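Local coordinates for putative branched-chain amino acid transport system substrate-binding protein (Rhodopseudomonas palustris, PDB 3TX6), which probably serves as the periplasmic solute-binding component of an ABC transporter for lignin-derived aromatic acids, and is seen here holding 3-(4-hydroxy-phenyl)pyruvic acid, at residues M115-P120 and S245-D250; S257-K262 and D344-I349; L302-P307 and R313-K318; H41-I46 and D289-L294. All coordinates share one frame; numbering follows the deposited sequence. Where two conformers were deposited one is given.

Interaction 1. Residues M115-P120 and S245-D250. With ENO (3-(4-hydroxy-phenyl)pyruvic acid), chain D.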
# COMPACT_ATOMS: atom_id res chain seq x y z
N MSE A 115 -2.73 -1.33 -6.12
CA MSE A 115 -2.21 -2.55 -5.51
C MSE A 115 -2.46 -2.63 -4.00
O MSE A 115 -2.80 -3.70 -3.50
CB MSE A 115 -0.73 -2.71 -5.86
CG MSE A 115 -0.53 -2.68 -7.38
SE MSE A 115 -1.68 -3.94 -8.40
CE MSE A 115 -0.77 -5.51 -7.72
N PRO A 116 -2.26 -1.54 -3.24
CA PRO A 116 -2.50 -1.66 -1.78
C PRO A 116 -3.94 -2.01 -1.45
O PRO A 116 -4.87 -1.65 -2.17
CB PRO A 116 -2.13 -0.28 -1.24
CG PRO A 116 -1.17 0.25 -2.25
CD PRO A 116 -1.77 -0.21 -3.58
N GLN A 117 -4.11 -2.74 -0.34
CA GLN A 117 -5.40 -3.05 0.14
C GLN A 117 -6.21 -1.76 0.42
O GLN A 117 -5.68 -0.81 0.97
CB GLN A 117 -5.31 -3.86 1.43
CG GLN A 117 -4.69 -5.24 1.25
CD GLN A 117 -3.17 -5.26 1.17
OE1 GLN A 117 -2.53 -4.22 1.34
NE2 GLN A 117 -2.58 -6.45 0.97
N PRO A 118 -7.50 -1.75 0.01
CA PRO A 118 -8.34 -0.61 0.32
C PRO A 118 -8.56 -0.45 1.79
O PRO A 118 -8.58 -1.44 2.54
CB PRO A 118 -9.63 -0.91 -0.44
CG PRO A 118 -9.70 -2.38 -0.54
CD PRO A 118 -8.25 -2.83 -0.64
N ILE A 119 -8.64 0.79 2.23
CA ILE A 119 -8.80 1.05 3.64
C ILE A 119 -9.92 0.24 4.31
O ILE A 119 -9.68 -0.27 5.38
CB ILE A 119 -8.92 2.56 3.92
CG1 ILE A 119 -7.54 3.22 4.06
CG2 ILE A 119 -9.72 2.88 5.20
CD1 ILE A 119 -6.65 3.08 2.86
N PRO A 120 -11.11 0.07 3.67
CA PRO A 120 -12.17 -0.66 4.40
C PRO A 120 -11.84 -2.11 4.68
O PRO A 120 -12.30 -2.63 5.69
CB PRO A 120 -13.41 -0.48 3.53
CG PRO A 120 -13.16 0.88 2.91
CD PRO A 120 -11.68 0.88 2.58
N SER A 245 -1.96 -6.03 7.70
CA SER A 245 -0.86 -6.28 6.78
C SER A 245 -1.34 -7.09 5.63
O SER A 245 -2.24 -7.88 5.76
CB SER A 245 0.20 -7.09 7.51
OG SER A 245 1.28 -7.38 6.74
N GLY A 246 -0.70 -6.90 4.49
CA GLY A 246 -0.79 -7.87 3.44
C GLY A 246 -0.15 -9.18 3.88
O GLY A 246 0.71 -9.21 4.77
N PRO A 247 -0.53 -10.28 3.22
CA PRO A 247 -0.06 -11.63 3.57
C PRO A 247 1.40 -11.87 3.25
O PRO A 247 1.98 -12.87 3.69
CB PRO A 247 -1.00 -12.54 2.78
CG PRO A 247 -1.54 -11.70 1.68
CD PRO A 247 -1.63 -10.31 2.23
N VAL A 248 2.00 -10.99 2.46
CA VAL A 248 3.43 -11.12 2.12
C VAL A 248 4.30 -11.08 3.35
O VAL A 248 5.44 -11.52 3.32
CB VAL A 248 3.92 -9.99 1.14
CG1 VAL A 248 4.05 -8.62 1.85
CG2 VAL A 248 5.21 -10.43 0.43
N MSE A 249 3.78 -10.55 4.44
CA MSE A 249 4.59 -10.49 5.63
C MSE A 249 4.77 -11.87 6.25
O MSE A 249 5.73 -12.07 7.02
CB MSE A 249 4.02 -9.52 6.64
CG MSE A 249 4.16 -8.07 6.17
SE MSE A 249 6.01 -7.43 6.00
CE MSE A 249 6.29 -7.13 7.93
N ASP A 250 3.92 -12.83 5.91
CA ASP A 250 4.10 -14.21 6.42
C ASP A 250 3.64 -15.29 5.46
O ASP A 250 2.67 -15.98 5.74
CB ASP A 250 3.38 -14.33 7.78
CG ASP A 250 3.63 -15.64 8.50
OD1 ASP A 250 4.57 -16.36 8.16
OD2 ASP A 250 2.84 -15.96 9.42
O4 ENO D . -0.60 5.76 1.31
C9 ENO D . 1.24 2.89 1.40
C8 ENO D . 1.04 1.57 1.03
C7 ENO D . 0.18 0.74 1.77
C6 ENO D . -0.53 1.29 2.82
C5 ENO D . -0.32 2.61 3.21
C4 ENO D . 0.56 3.44 2.49
O3 ENO D . -0.00 -0.57 1.34
C3 ENO D . 0.85 4.84 2.95
C2 ENO D . 0.12 5.96 2.31
C1 ENO D . 0.37 7.30 2.82
O2 ENO D . -0.20 8.25 2.25
O1 ENO D . 1.14 7.48 3.81

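Interaction 2. Residues S257-K262 and D344-I349. With SO4 (sulfate ion), chain B.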
# COMPACT_ATOMS: atom_id res chain seq x y z
N SER A 257 -2.36 -24.05 -0.14
CA SER A 257 -3.49 -23.80 -1.00
C SER A 257 -3.69 -22.30 -1.26
O SER A 257 -4.48 -21.94 -2.12
CB SER A 257 -4.75 -24.38 -0.37
OG SER A 257 -4.96 -23.79 0.89
N ALA A 258 -3.06 -21.43 -0.48
CA ALA A 258 -3.21 -19.98 -0.70
C ALA A 258 -2.47 -19.54 -1.96
O ALA A 258 -1.26 -19.76 -2.08
CB ALA A 258 -2.70 -19.19 0.49
N LEU A 259 -3.22 -18.92 -2.87
CA LEU A 259 -2.69 -18.41 -4.15
C LEU A 259 -1.60 -17.36 -3.91
O LEU A 259 -0.74 -17.16 -4.75
CB LEU A 259 -3.80 -17.81 -5.01
CG LEU A 259 -4.68 -18.85 -5.71
CD1 LEU A 259 -5.93 -18.21 -6.28
CD2 LEU A 259 -3.87 -19.54 -6.81
N THR A 260 -1.66 -16.68 -2.78
CA THR A 260 -0.67 -15.65 -2.44
C THR A 260 0.69 -16.24 -2.00
O THR A 260 1.71 -15.54 -2.00
CB THR A 260 -1.22 -14.73 -1.31
OG1 THR A 260 -1.61 -15.51 -0.19
CG2 THR A 260 -2.39 -13.87 -1.80
N LYS A 261 0.71 -17.52 -1.61
CA LYS A 261 1.91 -18.08 -0.96
C LYS A 261 3.13 -18.13 -1.88
O LYS A 261 4.23 -17.63 -1.50
CB LYS A 261 1.63 -19.47 -0.33
CG LYS A 261 2.78 -20.02 0.49
CD LYS A 261 2.36 -21.25 1.28
CE LYS A 261 3.51 -21.81 2.11
NZ LYS A 261 3.09 -23.01 2.90
N LYS A 262 2.97 -18.71 -3.05
CA LYS A 262 4.06 -18.88 -3.98
C LYS A 262 4.69 -17.50 -4.33
O LYS A 262 5.88 -17.32 -4.18
CB LYS A 262 3.62 -19.71 -5.23
CG LYS A 262 4.64 -19.80 -6.35
CD LYS A 262 4.25 -20.69 -7.53
CE LYS A 262 3.05 -20.13 -8.31
NZ LYS A 262 2.77 -20.78 -9.64
N ASP A 344 -10.13 -9.12 -1.81
CA ASP A 344 -11.00 -9.73 -0.83
C ASP A 344 -10.20 -10.15 0.40
O ASP A 344 -9.08 -9.67 0.61
CB ASP A 344 -11.84 -10.84 -1.48
CG ASP A 344 -11.03 -12.10 -1.90
OD1 ASP A 344 -9.90 -12.31 -1.47
OD2 ASP A 344 -11.60 -12.94 -2.65
N ASP A 345 -10.77 -11.01 1.23
CA ASP A 345 -10.12 -11.48 2.46
C ASP A 345 -8.77 -12.14 2.29
O ASP A 345 -7.98 -12.16 3.24
CB ASP A 345 -11.05 -12.48 3.20
CG ASP A 345 -12.18 -11.79 3.90
OD1 ASP A 345 -12.31 -10.55 3.79
OD2 ASP A 345 -12.96 -12.48 4.61
N ARG A 346 -8.49 -12.69 1.11
CA ARG A 346 -7.19 -13.26 0.84
C ARG A 346 -6.07 -12.19 0.85
O ARG A 346 -4.91 -12.57 0.86
CB ARG A 346 -7.19 -14.06 -0.48
CG ARG A 346 -8.11 -15.32 -0.46
CD ARG A 346 -8.28 -15.90 -1.85
NE ARG A 346 -9.07 -15.03 -2.70
CZ ARG A 346 -9.36 -15.28 -3.98
NH1 ARG A 346 -10.08 -14.41 -4.65
NH2 ARG A 346 -8.96 -16.41 -4.57
N SER A 347 -6.42 -10.90 0.88
CA SER A 347 -5.46 -9.82 0.79
C SER A 347 -4.99 -9.28 2.12
O SER A 347 -4.23 -8.33 2.14
CB SER A 347 -5.98 -8.64 -0.02
OG SER A 347 -7.02 -7.89 0.66
N ARG A 348 -5.41 -9.87 3.22
CA ARG A 348 -4.93 -9.39 4.50
C ARG A 348 -4.81 -10.43 5.59
O ARG A 348 -5.51 -11.41 5.63
CB ARG A 348 -5.79 -8.26 5.01
CG ARG A 348 -7.05 -8.66 5.75
CD ARG A 348 -8.12 -9.33 4.91
NE ARG A 348 -9.23 -9.71 5.77
CZ ARG A 348 -9.26 -10.75 6.59
NH1 ARG A 348 -8.28 -11.63 6.67
NH2 ARG A 348 -10.35 -10.96 7.29
N ILE A 349 -3.89 -10.13 6.48
CA ILE A 349 -3.71 -10.87 7.71
C ILE A 349 -3.58 -9.86 8.79
O ILE A 349 -3.41 -8.66 8.53
CB ILE A 349 -2.48 -11.79 7.68
CG1 ILE A 349 -1.15 -10.97 7.54
CG2 ILE A 349 -2.59 -12.82 6.57
CD1 ILE A 349 0.09 -11.83 7.63
S SO4 B . -9.49 -13.92 9.27
O1 SO4 B . -10.20 -12.97 10.17
O2 SO4 B . -8.06 -13.53 9.12
O3 SO4 B . -9.57 -15.29 9.85
O4 SO4 B . -10.16 -13.93 7.95
O HOH W 1 -3.86 -15.03 1.13

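Interaction 3. Residues L302-P307 and R313-K318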
# COMPACT_ATOMS: atom_id res chain seq x y z
N LEU A 302 -1.12 -7.97 -26.00
CA LEU A 302 -0.24 -8.30 -27.13
C LEU A 302 -0.95 -9.10 -28.26
O LEU A 302 -0.52 -9.10 -29.41
CB LEU A 302 1.00 -9.07 -26.67
CG LEU A 302 2.11 -8.29 -25.95
CD1 LEU A 302 3.16 -9.23 -25.29
CD2 LEU A 302 2.77 -7.30 -26.87
N LYS A 303 -2.04 -9.77 -27.93
CA LYS A 303 -2.81 -10.49 -28.91
C LYS A 303 -3.36 -9.60 -29.98
O LYS A 303 -3.47 -10.06 -31.14
CB LYS A 303 -3.94 -11.33 -28.32
CG LYS A 303 -3.47 -12.49 -27.49
CD LYS A 303 -4.66 -13.27 -26.90
CE LYS A 303 -4.19 -14.48 -26.11
NZ LYS A 303 -5.35 -15.23 -25.59
N THR A 304 -3.74 -8.37 -29.60
CA THR A 304 -4.54 -7.50 -30.46
C THR A 304 -3.95 -6.10 -30.71
O THR A 304 -4.51 -5.32 -31.47
CB THR A 304 -5.95 -7.33 -29.89
OG1 THR A 304 -5.87 -6.67 -28.62
CG2 THR A 304 -6.67 -8.70 -29.77
N ALA A 305 -2.82 -5.77 -30.08
CA ALA A 305 -2.26 -4.43 -30.17
C ALA A 305 -0.76 -4.48 -30.00
O ALA A 305 -0.21 -5.32 -29.33
CB ALA A 305 -2.89 -3.50 -29.11
N LYS A 306 -0.10 -3.51 -30.60
CA LYS A 306 1.33 -3.38 -30.54
C LYS A 306 1.75 -2.42 -29.43
O LYS A 306 1.17 -1.34 -29.28
CB LYS A 306 1.85 -2.81 -31.88
CG LYS A 306 1.45 -3.58 -33.14
CD LYS A 306 2.01 -2.89 -34.41
CE LYS A 306 1.51 -3.51 -35.71
NZ LYS A 306 2.17 -2.87 -36.91
N PRO A 307 2.79 -2.78 -28.67
CA PRO A 307 3.34 -1.87 -27.67
C PRO A 307 3.66 -0.51 -28.26
O PRO A 307 4.05 -0.38 -29.43
CB PRO A 307 4.61 -2.56 -27.20
CG PRO A 307 4.33 -4.03 -27.43
CD PRO A 307 3.52 -4.06 -28.70
N ARG A 313 -2.47 0.55 -24.91
CA ARG A 313 -2.89 1.10 -23.64
C ARG A 313 -4.37 0.77 -23.37
O ARG A 313 -4.74 0.36 -22.26
CB ARG A 313 -2.60 2.60 -23.60
CG ARG A 313 -1.11 2.91 -23.63
CD ARG A 313 -0.81 4.38 -23.33
NE ARG A 313 -1.26 5.29 -24.39
CZ ARG A 313 -0.52 5.62 -25.44
NH1 ARG A 313 0.69 5.15 -25.57
NH2 ARG A 313 -0.98 6.46 -26.35
N GLU A 314 -5.20 0.91 -24.39
CA GLU A 314 -6.60 0.58 -24.27
C GLU A 314 -6.79 -0.92 -24.00
O GLU A 314 -7.62 -1.30 -23.19
CB GLU A 314 -7.36 1.04 -25.52
CG GLU A 314 -8.81 0.64 -25.56
CD GLU A 314 -9.68 1.39 -24.58
OE1 GLU A 314 -9.21 2.30 -23.87
OE2 GLU A 314 -10.89 1.10 -24.56
N ALA A 315 -6.03 -1.77 -24.67
CA ALA A 315 -6.16 -3.23 -24.50
C ALA A 315 -5.70 -3.63 -23.09
O ALA A 315 -6.28 -4.54 -22.50
CB ALA A 315 -5.39 -4.00 -25.57
N ILE A 316 -4.69 -2.95 -22.55
CA ILE A 316 -4.31 -3.17 -21.17
C ILE A 316 -5.47 -2.81 -20.23
O ILE A 316 -5.80 -3.56 -19.31
CB ILE A 316 -3.02 -2.43 -20.78
CG1 ILE A 316 -1.86 -3.06 -21.56
CG2 ILE A 316 -2.80 -2.44 -19.27
CD1 ILE A 316 -0.54 -2.34 -21.39
N ARG A 317 -6.03 -1.62 -20.45
CA ARG A 317 -7.19 -1.17 -19.65
C ARG A 317 -8.29 -2.23 -19.63
O ARG A 317 -8.83 -2.57 -18.57
CB ARG A 317 -7.75 0.13 -20.16
CG ARG A 317 -8.82 0.75 -19.27
CD ARG A 317 -9.39 2.07 -19.85
NE ARG A 317 -10.23 1.89 -21.04
CZ ARG A 317 -11.54 1.60 -21.01
NH1 ARG A 317 -12.16 1.38 -19.87
NH2 ARG A 317 -12.22 1.48 -22.14
N LYS A 318 -8.66 -2.72 -20.80
CA LYS A 318 -9.72 -3.72 -20.88
C LYS A 318 -9.28 -5.05 -20.25
O LYS A 318 -10.09 -5.71 -19.60
CB LYS A 318 -10.18 -3.95 -22.33
CG LYS A 318 -10.83 -2.73 -22.96
CD LYS A 318 -12.18 -2.38 -22.37
CE LYS A 318 -13.07 -1.65 -23.38
NZ LYS A 318 -14.39 -1.26 -22.78

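Interaction 4. Residues H41-I46 and D289-L294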
# COMPACT_ATOMS: atom_id res chain seq x y z
N HIS A 41 8.71 -9.76 -25.21
CA HIS A 41 8.98 -8.34 -25.33
C HIS A 41 9.75 -7.87 -24.12
O HIS A 41 9.28 -8.02 -22.99
CB HIS A 41 7.72 -7.52 -25.50
CG HIS A 41 6.96 -7.86 -26.76
ND1 HIS A 41 7.05 -7.12 -27.89
CD2 HIS A 41 6.11 -8.90 -27.04
CE1 HIS A 41 6.29 -7.70 -28.84
NE2 HIS A 41 5.70 -8.76 -28.32
N PRO A 42 10.94 -7.29 -24.33
CA PRO A 42 11.69 -6.74 -23.19
C PRO A 42 10.89 -5.62 -22.50
O PRO A 42 10.19 -4.84 -23.17
CB PRO A 42 12.98 -6.19 -23.80
CG PRO A 42 12.90 -6.41 -25.25
CD PRO A 42 11.58 -6.99 -25.62
N LEU A 43 11.03 -5.52 -21.19
CA LEU A 43 10.41 -4.45 -20.42
C LEU A 43 11.50 -3.37 -20.25
O LEU A 43 12.63 -3.65 -19.84
CB LEU A 43 9.95 -4.95 -19.07
CG LEU A 43 8.98 -6.12 -19.03
CD1 LEU A 43 8.43 -6.29 -17.61
CD2 LEU A 43 7.87 -5.95 -20.06
N LYS A 44 11.14 -2.15 -20.61
CA LYS A 44 11.99 -1.00 -20.43
C LYS A 44 11.37 -0.27 -19.25
O LYS A 44 10.29 0.29 -19.36
CB LYS A 44 11.99 -0.12 -21.68
CG LYS A 44 12.73 1.18 -21.51
CD LYS A 44 14.23 0.97 -21.39
CE LYS A 44 15.01 2.29 -21.38
NZ LYS A 44 16.44 2.12 -21.00
N VAL A 45 12.05 -0.28 -18.11
CA VAL A 45 11.52 0.24 -16.87
C VAL A 45 12.35 1.48 -16.50
O VAL A 45 13.59 1.43 -16.38
CB VAL A 45 11.59 -0.82 -15.74
CG1 VAL A 45 11.06 -0.25 -14.44
CG2 VAL A 45 10.85 -2.09 -16.13
N ILE A 46 11.64 2.58 -16.32
CA ILE A 46 12.22 3.90 -16.01
C ILE A 46 11.75 4.32 -14.63
O ILE A 46 10.55 4.39 -14.38
CB ILE A 46 11.81 4.97 -17.04
CG1 ILE A 46 12.17 4.52 -18.45
CG2 ILE A 46 12.49 6.28 -16.70
CD1 ILE A 46 11.26 5.04 -19.52
N ASP A 289 4.09 -7.02 -7.15
CA ASP A 289 2.76 -7.48 -7.55
C ASP A 289 2.27 -6.74 -8.80
O ASP A 289 1.56 -7.31 -9.61
CB ASP A 289 1.78 -7.28 -6.43
CG ASP A 289 1.98 -8.24 -5.28
OD1 ASP A 289 2.81 -9.16 -5.42
OD2 ASP A 289 1.25 -8.10 -4.27
N ALA A 290 2.62 -5.46 -8.94
CA ALA A 290 2.24 -4.73 -10.13
C ALA A 290 2.76 -5.44 -11.39
O ALA A 290 2.07 -5.52 -12.43
CB ALA A 290 2.70 -3.28 -10.08
N PHE A 291 3.96 -5.99 -11.32
CA PHE A 291 4.51 -6.78 -12.42
C PHE A 291 3.84 -8.12 -12.59
O PHE A 291 3.73 -8.59 -13.71
CB PHE A 291 6.03 -6.89 -12.33
CG PHE A 291 6.75 -5.62 -12.77
CD1 PHE A 291 6.85 -4.52 -11.91
CD2 PHE A 291 7.31 -5.54 -14.03
CE1 PHE A 291 7.49 -3.37 -12.33
CE2 PHE A 291 7.97 -4.39 -14.44
CZ PHE A 291 8.08 -3.32 -13.60
N LYS A 292 3.43 -8.76 -11.49
CA LYS A 292 2.61 -9.97 -11.61
C LYS A 292 1.32 -9.64 -12.36
O LYS A 292 0.89 -10.42 -13.21
CB LYS A 292 2.29 -10.57 -10.23
CG LYS A 292 3.48 -11.20 -9.51
CD LYS A 292 4.05 -12.39 -10.29
CE LYS A 292 5.07 -13.18 -9.50
NZ LYS A 292 5.62 -14.41 -10.18
N VAL A 293 0.72 -8.46 -12.11
CA VAL A 293 -0.48 -8.05 -12.88
C VAL A 293 -0.14 -7.91 -14.36
O VAL A 293 -0.88 -8.40 -15.23
CB VAL A 293 -1.15 -6.79 -12.27
CG1 VAL A 293 -2.20 -6.20 -13.22
CG2 VAL A 293 -1.69 -7.08 -10.89
N LEU A 294 0.99 -7.23 -14.65
CA LEU A 294 1.45 -7.12 -16.02
C LEU A 294 1.71 -8.47 -16.70
O LEU A 294 1.40 -8.62 -17.89
CB LEU A 294 2.67 -6.23 -16.14
CG LEU A 294 2.46 -4.74 -15.79
CD1 LEU A 294 3.74 -3.95 -16.10
CD2 LEU A 294 1.23 -4.19 -16.50

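Interaction 1. Residues M115-P120 and S245-D250
With CG set opposite the carbonyl carbon (chi1 -65°) and the chain folded over at chi2 (80°), the side chain of Gln-117 leaves its loop and lays its amide against the backbone of Gly-246. The two segments belong to the hinge of the two-lobed periplasmic binding protein fold: residues 115-120 run from strand 112-114 in the sheet of one lobe to helix 119-130 of the other, and residues 245-250 leave strand 242-245 of the second sheet on the way back. The contact itself is small, buried and made by van der Waals touch alone. Gln-117 NE2 sits 3.4 Å from Gly-246 CA and grazes the ring of Pro-247 at CD, 4.2 Å away. Its hydrogen bonds are made to other residues. NE2 donates to Ser-347 O, OE1 accepts from Gln-282 NE2, and these two partners fix which way round the amide lies. Gln-282 joins both segments, because its OE1 also accepts from Gly-246 N, and its NE2 bonds to the bound acid; the hinge contact is therefore a second shell to the pocket. On the far side of Gly-246, Ser-245 OG donates to Gly-246 O at 2.7 Å. Pro-116, just before Gln-117, faces the ligand directly: its CB lies 3.4 Å from the phenol oxygen O3 of 3-(4-hydroxy-phenyl)pyruvic acid.

Interaction 2. Residues S257-K262 and D344-I349
Arg-346 meets Leu-259 at the far end of its side chain and Thr-260 at its backbone. Its CB is directed at segment 257-262, and the chain runs on through CG and CD, extended at chi2. A bend at chi3 (-69°) then swings the guanidinium back to Asp-344 of its own loop. NE points almost straight (173°) at the syn lone pair of Asp-344 OD1, 3.1 Å away and in the guanidinium plane, while NH1 reaches OD2 at 2.9 Å, tilted from that plane. Asp-344 OD1 accepts in addition from Arg-346 N, closing an Asx turn. NH2, at the tip, lies 3.9 Å from Leu-259 CD1, the two side chains running alongside one another and both packing on Val-332. Nearer the backbone, Thr-260 CG2 packs 3.9 Å from Arg-346 O, and a water donates to that carbonyl and to Thr-260 OG1, which is also hydrogen-bonded to Gln-254. Arg-348 NH1 and NH2 bind a sulfate, probably from the crystallisation liquor. The segment leading toward helix 261-275 thus meets the loop entering strand 349-354 through methyl contacts and one bridging water, while pairing with Asp-344 holds the arginine's guanidinium within its own loop.

Interaction 3. Residues L302-P307 and R313-K318
The methyl groups of Ala-305 and Ala-315 both point toward the opposing segment and meet obliquely across a surface junction, their CB atoms 4.4 Å apart and their CA atoms 7.0 Å, the nearest backbone approach between the two segments. Thr-304 adds its hydroxyl side to the same alanine. A chi1 of 64° places OG1 between the backbone N and the carbonyl carbon and directs it at Ala-315 CB, 4.1 Å away, while CG2 is turned off to the other side. This is packing of an oxygen on a methyl group, with no bond between them. The backbone of Ala-305 is extended (phi -152°, psi 152°), and its methyl group faces the helix. Ala-315 sits on the side of helix 310-322 that turns to this exit, where it also touches Ala-301, and Ala-305 is further packed on Glu-311 and Phe-312. Away from the junction, Arg-317 grips Glu-314 one helical turn back, side-on and with two nitrogens: NE lies 3.0 Å from OE1 in the guanidinium plane, though above the carboxylate plane, and NH2 reaches OE2 at 2.8 Å. The pair spans positions three apart on the helix, and Glu-314 also rests on Trp-111. Small side chains meet where the chain turns from one helix into the next, a tight connection between two consecutive helices at the edge of the N-terminal lobe of a periplasmic binding protein.

Interaction 4. Residues H41-I46 and D289-L294
This is apolar packing of a helix on a sheet: Phe-291 of helix 282-304 meets Leu-43 and Val-45 of strand 41-49. It lies in the N-terminal lobe of the periplasmic binding protein fold, where helices flank a mainly parallel sheet as a layered alpha/beta/alpha unit. Leu-43 and Val-45 are two residues apart on the strand, so both side chains leave the same face of the sheet, toward the helix. Neither reaches over the flat of the aromatic ring; both approach its rim. A chi1 of -77° sets the ring's CG opposite the carbonyl carbon and extends Phe-291 out from the helix, with CD2, CE2 and CZ turned to the strand. Leu-43 and the phenyl group run antiparallel alongside each other, and CD1 of the leucine lies in the ring plane, 3.7 Å from CE2 and 3.8 Å from CD2. Val-45 faces Phe-291 from the opposite direction, its CG2 at the ring edge. Around this contact, Phe-291 also packs on Met-74 of strand 72-75 and on Leu-31, and Leu-294, one turn further along the helix, rests on Ile-10 and Val-72, so that the helix bridges several strands of the sheet. Lys-292, in contrast, forms a salt bridge with Glu-266. The rim atom CE2 is shared by both strand residues, for Val-45 CG2, 3.9 Å from Phe-291 CZ, is also 4.1 Å from Phe-291 CE2.

From the N terminus, strand segment 41-46 opens the long loop that interaction 4 closes at 289-294. Interaction 1 nests inside it, joining 115-120 to 245-250 at the hinge between the lobes. Interaction 2 opens next, at 257-262, before interaction 4 has closed, and ends at 344-349, so these two cross. Interaction 3, a short-range closure within the turn between helices 282-304 and 310-322, nests inside interaction 2. Interactions 1 and 2 touch, bringing segments 115-120, 245-250 and 344-349 together beside helix 261-275. Selenomethionine Met-115 packs against Asp-289 and Val-293, linking interactions 1 and 4, while Leu-302 on His-41 joins interaction 3 to interaction 4 in the N-terminal lobe.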